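Local coordinates for 3-oxo-glucose-6-phosphate:glutamate aminotransferase (Bacillus subtilis subsp. subtilis, PDB 4K2M), which catalyses the reversible pyridoxal phosphate-dependent transamination of 3-dehydro-glucose 6-phosphate with glutamate, giving kanosamine 6-phosphate on the way to the antibiotic kanosamine, at residues Lys249-Cys254 and Lys310-Asn315. Residues are numbered along the deposited sequence; the frame is centred on the assembly and turned at random.
With O1G (3-deoxy-3-[(E)-({3-hydroxy-2-methyl-5-[(phosphonooxy)methyl]pyridin-4-yl}methylidene)amino]-6-O-phosphono-alpha-D-gluco pyranose), chain C.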
ATOM      1  N   LYS A 249       7.182 -13.837   0.912  1.00 15.34           N
ATOM      2  CA  LYS A 249       7.116 -14.419   2.263  1.00 12.86           C
ATOM      3  C   LYS A 249       6.557 -15.850   2.240  1.00 13.16           C
ATOM      4  O   LYS A 249       6.044 -16.320   1.220  1.00 15.45           O
ATOM      5  CB  LYS A 249       6.294 -13.528   3.212  1.00 14.37           C
ATOM      6  CG  LYS A 249       6.852 -12.100   3.398  1.00 13.25           C
ATOM      7  CD  LYS A 249       8.269 -12.103   3.964  1.00 15.37           C
ATOM      8  CE  LYS A 249       8.846 -10.694   3.917  1.00 19.41           C
ATOM      9  NZ  LYS A 249       9.131 -10.314   2.487  1.00 23.43           N
ATOM     10  N   ASN A 250       6.655 -16.549   3.370  1.00 13.55           N
ATOM     11  CA  ASN A 250       6.150 -17.928   3.428  1.00 14.14           C
ATOM     12  C   ASN A 250       4.677 -18.008   3.046  1.00 16.22           C
ATOM     13  O   ASN A 250       4.214 -19.004   2.485  1.00 14.45           O
ATOM     14  CB  ASN A 250       6.355 -18.507   4.833  1.00 11.57           C
ATOM     15  CG  ASN A 250       7.793 -18.915   5.091  1.00 15.66           C
ATOM     16  OD1 ASN A 250       8.723 -18.337   4.531  1.00 14.90           O
ATOM     17  ND2 ASN A 250       7.983 -19.924   5.943  1.00 14.03           N
ATOM     18  N   PHE A 251       3.942 -16.955   3.393  1.00 13.12           N
ATOM     19  CA  PHE A 251       2.583 -16.750   2.916  1.00 12.93           C
ATOM     20  C   PHE A 251       2.532 -15.301   2.434  1.00 12.67           C
ATOM     21  O   PHE A 251       2.861 -14.382   3.189  1.00 14.33           O
ATOM     22  CB  PHE A 251       1.569 -16.934   4.053  1.00 17.16           C
ATOM     23  CG  PHE A 251       0.240 -16.278   3.776  1.00 19.12           C
ATOM     24  CD1 PHE A 251      -0.402 -16.476   2.565  1.00 16.34           C
ATOM     25  CD2 PHE A 251      -0.353 -15.450   4.722  1.00 17.49           C
ATOM     26  CE1 PHE A 251      -1.613 -15.864   2.288  1.00 16.16           C
ATOM     27  CE2 PHE A 251      -1.565 -14.840   4.466  1.00 21.92           C
ATOM     28  CZ  PHE A 251      -2.201 -15.046   3.232  1.00 23.68           C
ATOM     29  N   GLY A 252       2.135 -15.099   1.181  1.00 15.13           N
ATOM     30  CA  GLY A 252       2.001 -13.755   0.659  1.00 13.16           C
ATOM     31  C   GLY A 252       0.787 -13.588  -0.225  1.00 15.86           C
ATOM     32  O   GLY A 252       0.128 -14.568  -0.570  1.00 18.18           O
ATOM     33  N   VAL A 253       0.480 -12.336  -0.557  1.00 12.72           N
ATOM     34  CA  VAL A 253      -0.607 -12.017  -1.468  1.00 12.75           C
ATOM     35  C   VAL A 253       0.001 -11.622  -2.818  1.00 16.66           C
ATOM     36  O   VAL A 253       1.090 -12.091  -3.169  1.00 19.20           O
ATOM     37  CB  VAL A 253      -1.547 -10.926  -0.883  1.00 15.51           C
ATOM     38  CG1 VAL A 253      -2.264 -11.479   0.367  1.00 19.31           C
ATOM     39  CG2 VAL A 253      -0.764  -9.651  -0.528  1.00 13.50           C
ATOM     40  N   CYS A 254      -0.700 -10.805  -3.600  1.00 16.20           N
ATOM     41  CA  CYS A 254      -0.171 -10.383  -4.896  1.00 11.65           C
ATOM     42  C   CYS A 254       0.026  -8.873  -4.941  1.00 13.91           C
ATOM     43  O   CYS A 254      -0.449  -8.177  -5.855  1.00 17.88           O
ATOM     44  CB  CYS A 254      -1.084 -10.824  -6.042  1.00 12.55           C
ATOM     45  SG  CYS A 254      -1.218 -12.629  -6.162  1.00 18.25           S
ATOM     46  N   LYS A 310      -4.557 -21.027   1.561  1.00 15.24           N
ATOM     47  CA  LYS A 310      -4.909 -22.447   1.524  1.00 15.12           C
ATOM     48  C   LYS A 310      -3.688 -23.328   1.308  1.00 18.43           C
ATOM     49  O   LYS A 310      -3.737 -24.538   1.553  1.00 17.61           O
ATOM     50  CB  LYS A 310      -5.933 -22.706   0.422  1.00 18.74           C
ATOM     51  CG  LYS A 310      -7.230 -21.940   0.619  1.00 15.64           C
ATOM     52  CD  LYS A 310      -8.111 -22.064  -0.613  1.00 25.82           C
ATOM     53  CE  LYS A 310      -9.462 -21.416  -0.355  1.00 36.98           C
ATOM     54  NZ  LYS A 310     -10.341 -21.499  -1.554  1.00 44.00           N
ATOM     55  N   TYR A 311      -2.598 -22.713   0.863  1.00 14.46           N
ATOM     56  CA  TYR A 311      -1.364 -23.421   0.539  1.00 12.54           C
ATOM     57  C   TYR A 311      -0.320 -23.336   1.658  1.00 16.33           C
ATOM     58  O   TYR A 311       0.723 -23.983   1.574  1.00 12.67           O
ATOM     59  CB  TYR A 311      -0.768 -22.874  -0.779  1.00 15.26           C
ATOM     60  CG  TYR A 311      -1.651 -23.100  -1.990  1.00 16.90           C
ATOM     61  CD1 TYR A 311      -1.374 -24.106  -2.910  1.00 24.65           C
ATOM     62  CD2 TYR A 311      -2.770 -22.304  -2.207  1.00 17.96           C
ATOM     63  CE1 TYR A 311      -2.205 -24.314  -4.022  1.00 22.06           C
ATOM     64  CE2 TYR A 311      -3.601 -22.504  -3.310  1.00 17.58           C
ATOM     65  CZ  TYR A 311      -3.317 -23.505  -4.204  1.00 24.33           C
ATOM     66  OH  TYR A 311      -4.169 -23.663  -5.280  1.00 24.16           O
ATOM     67  N   LEU A 312      -0.598 -22.569   2.712  1.00 13.50           N
ATOM     68  CA  LEU A 312       0.427 -22.251   3.720  1.00 12.86           C
ATOM     69  C   LEU A 312       0.981 -23.436   4.525  1.00 12.84           C
ATOM     70  O   LEU A 312       2.196 -23.601   4.638  1.00 13.08           O
ATOM     71  CB  LEU A 312      -0.061 -21.144   4.670  1.00 13.32           C
ATOM     72  CG  LEU A 312       0.874 -20.747   5.812  1.00 17.27           C
ATOM     73  CD1 LEU A 312       2.238 -20.305   5.261  1.00 19.45           C
ATOM     74  CD2 LEU A 312       0.230 -19.634   6.664  1.00 16.77           C
ATOM     75  N   SER A 313       0.110 -24.263   5.096  1.00 13.25           N
ATOM     76  CA  SER A 313       0.615 -25.401   5.867  1.00 15.91           C
ATOM     77  C   SER A 313       1.458 -26.330   5.006  1.00 13.30           C
ATOM     78  O   SER A 313       2.536 -26.760   5.433  1.00 16.08           O
ATOM     79  CB  SER A 313      -0.518 -26.177   6.522  1.00 16.33           C
ATOM     80  OG  SER A 313      -1.115 -25.377   7.522  1.00 18.91           O
ATOM     81  N   LEU A 314       0.974 -26.633   3.804  1.00 11.07           N
ATOM     82  CA  LEU A 314       1.721 -27.514   2.899  1.00 12.71           C
ATOM     83  C   LEU A 314       3.058 -26.874   2.530  1.00 14.84           C
ATOM     84  O   LEU A 314       4.098 -27.528   2.547  1.00 13.00           O
ATOM     85  CB  LEU A 314       0.928 -27.802   1.631  1.00 12.43           C
ATOM     86  CG  LEU A 314       1.737 -28.519   0.541  1.00 24.49           C
ATOM     87  CD1 LEU A 314       2.109 -29.940   0.987  1.00 19.66           C
ATOM     88  CD2 LEU A 314       0.999 -28.542  -0.793  1.00 30.01           C
ATOM     89  N   ASN A 315       3.034 -25.586   2.218  1.00 12.61           N
ATOM     90  CA  ASN A 315       4.262 -24.900   1.821  1.00 12.67           C
ATOM     91  C   ASN A 315       5.276 -24.829   2.941  1.00 12.59           C
ATOM     92  O   ASN A 315       6.482 -25.021   2.713  1.00 12.53           O
ATOM     93  CB  ASN A 315       3.961 -23.501   1.270  1.00 12.52           C
ATOM     94  CG  ASN A 315       3.489 -23.526  -0.164  1.00 12.12           C
ATOM     95  OD1 ASN A 315       3.612 -24.542  -0.870  1.00 15.05           O
ATOM     96  ND2 ASN A 315       2.957 -22.392  -0.625  1.00 14.24           N
TER
HETATM   97  P   O1G C 501       7.124  -5.465   3.970  1.00 18.25           P
HETATM   98  C3A O1G C 501      11.456  -8.320   6.585  1.00 19.79           C
HETATM   99  O3  O1G C 501      12.133  -9.283   5.914  1.00 26.82           O
HETATM  100  C1  O1G C 501      13.357  -8.522   0.513  1.00 25.70           C
HETATM  101  N1' O1G C 501      10.868  -7.196   8.581  1.00 19.07           N
HETATM  102  C2  O1G C 501      13.038  -8.547   2.010  1.00 29.37           C
HETATM  103  O2  O1G C 501      13.582  -9.835   2.455  1.00 22.60           O
HETATM  104  C9A O1G C 501      11.568  -8.165   7.971  1.00 15.95           C
HETATM  105  C2A O1G C 501      12.443  -9.061   8.831  1.00 19.04           C
HETATM  106  C3  O1G C 501      11.537  -8.430   2.323  1.00 25.51           C
HETATM  107  N3' O1G C 501      11.482  -8.201   3.778  1.00 26.32           N
HETATM  108  O1  O1G C 501      12.936  -9.728  -0.143  1.00 31.21           O
HETATM  109  C4  O1G C 501      10.857  -7.314   1.506  1.00 24.51           C
HETATM  110  O4  O1G C 501       9.471  -7.701   1.588  1.00 24.61           O
HETATM  111  C4A O1G C 501      10.637  -7.483   5.849  1.00 17.86           C
HETATM  112  C4B O1G C 501      10.521  -7.608   4.381  1.00 20.65           C
HETATM  113  C5  O1G C 501      11.251  -7.489   0.040  1.00 21.20           C
HETATM  114  O5  O1G C 501      12.673  -7.436  -0.127  1.00 27.10           O
HETATM  115  C5A O1G C 501       9.926  -6.483   6.507  1.00 19.33           C
HETATM  116  C5T O1G C 501       8.979  -5.459   5.860  1.00 17.29           C
HETATM  117  C6  O1G C 501      10.822  -6.352  -0.844  1.00 24.29           C
HETATM  118  C6A O1G C 501      10.069  -6.360   7.880  1.00 20.63           C
HETATM  119  OP1 O1G C 501       7.000  -4.002   4.338  1.00 15.72           O
HETATM  120  OP2 O1G C 501       5.809  -6.167   3.915  1.00 15.08           O
HETATM  121  OP3 O1G C 501       8.048  -5.674   2.748  1.00 18.05           O
HETATM  122  OP4 O1G C 501       7.866  -6.158   5.258  1.00 19.04           O
HETATM  123  O6  O1G C 501      10.935  -6.582  -2.197  1.00 25.48           O
HETATM  124  P'  O1G C 501       9.884  -5.939  -3.231  1.00 24.17           P
HETATM  125  OP6 O1G C 501       8.540  -6.535  -2.867  1.00 21.28           O
HETATM  126  OP7 O1G C 501       9.938  -4.434  -3.102  1.00 23.94           O
HETATM  127  OP8 O1G C 501      10.418  -6.439  -4.576  1.00 22.75           O
HETATM  128  O   HOH W   1       2.124 -20.294   1.347  1.00 19.72           O
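The carbonyl oxygen of N250 takes a hydrogen bond from a water at 2.7 Å, and the same water accepts one from ND2 of N315 at 3.0 Å. No direct hydrogen bond joins 249-254 to 310-315, so this two-bond bridge is their polar link. L312 supplies the packing: its CD1 makes an apolar contact with CB of F251 at 3.6 Å and lies in plain van der Waals contact, also 3.6 Å, with O of N250; CD2 follows at 4.0 Å from that CB. With CG of L312 anti to the backbone N (chi1 177°), both methyls are brought against the F251 stem; CD2 lies obliquely by the ring, which meets F245 and touches R308 of helix 299-308. The amide of N250 is fixed elsewhere, OD1 by ND1 of H351 and ND2 by the carbonyl of V349. The contact is small, 139 Å² summed over both sides, but N250, F251 and L312 are buried. K249 takes no part in this packing; turned at chi2 (-60°) and again at chi4 (-71°), its side chain brings NZ to 2.8 Å from O4 of O1G, with N246 OD1 as a second partner. K249 is the cofactor-attachment lysine, detached here because the sugar amine holds the aldimine instead. The loop after strand 240-244 thus joins helix 312-329 to the external-aldimine site of an aspartate aminotransferase fold.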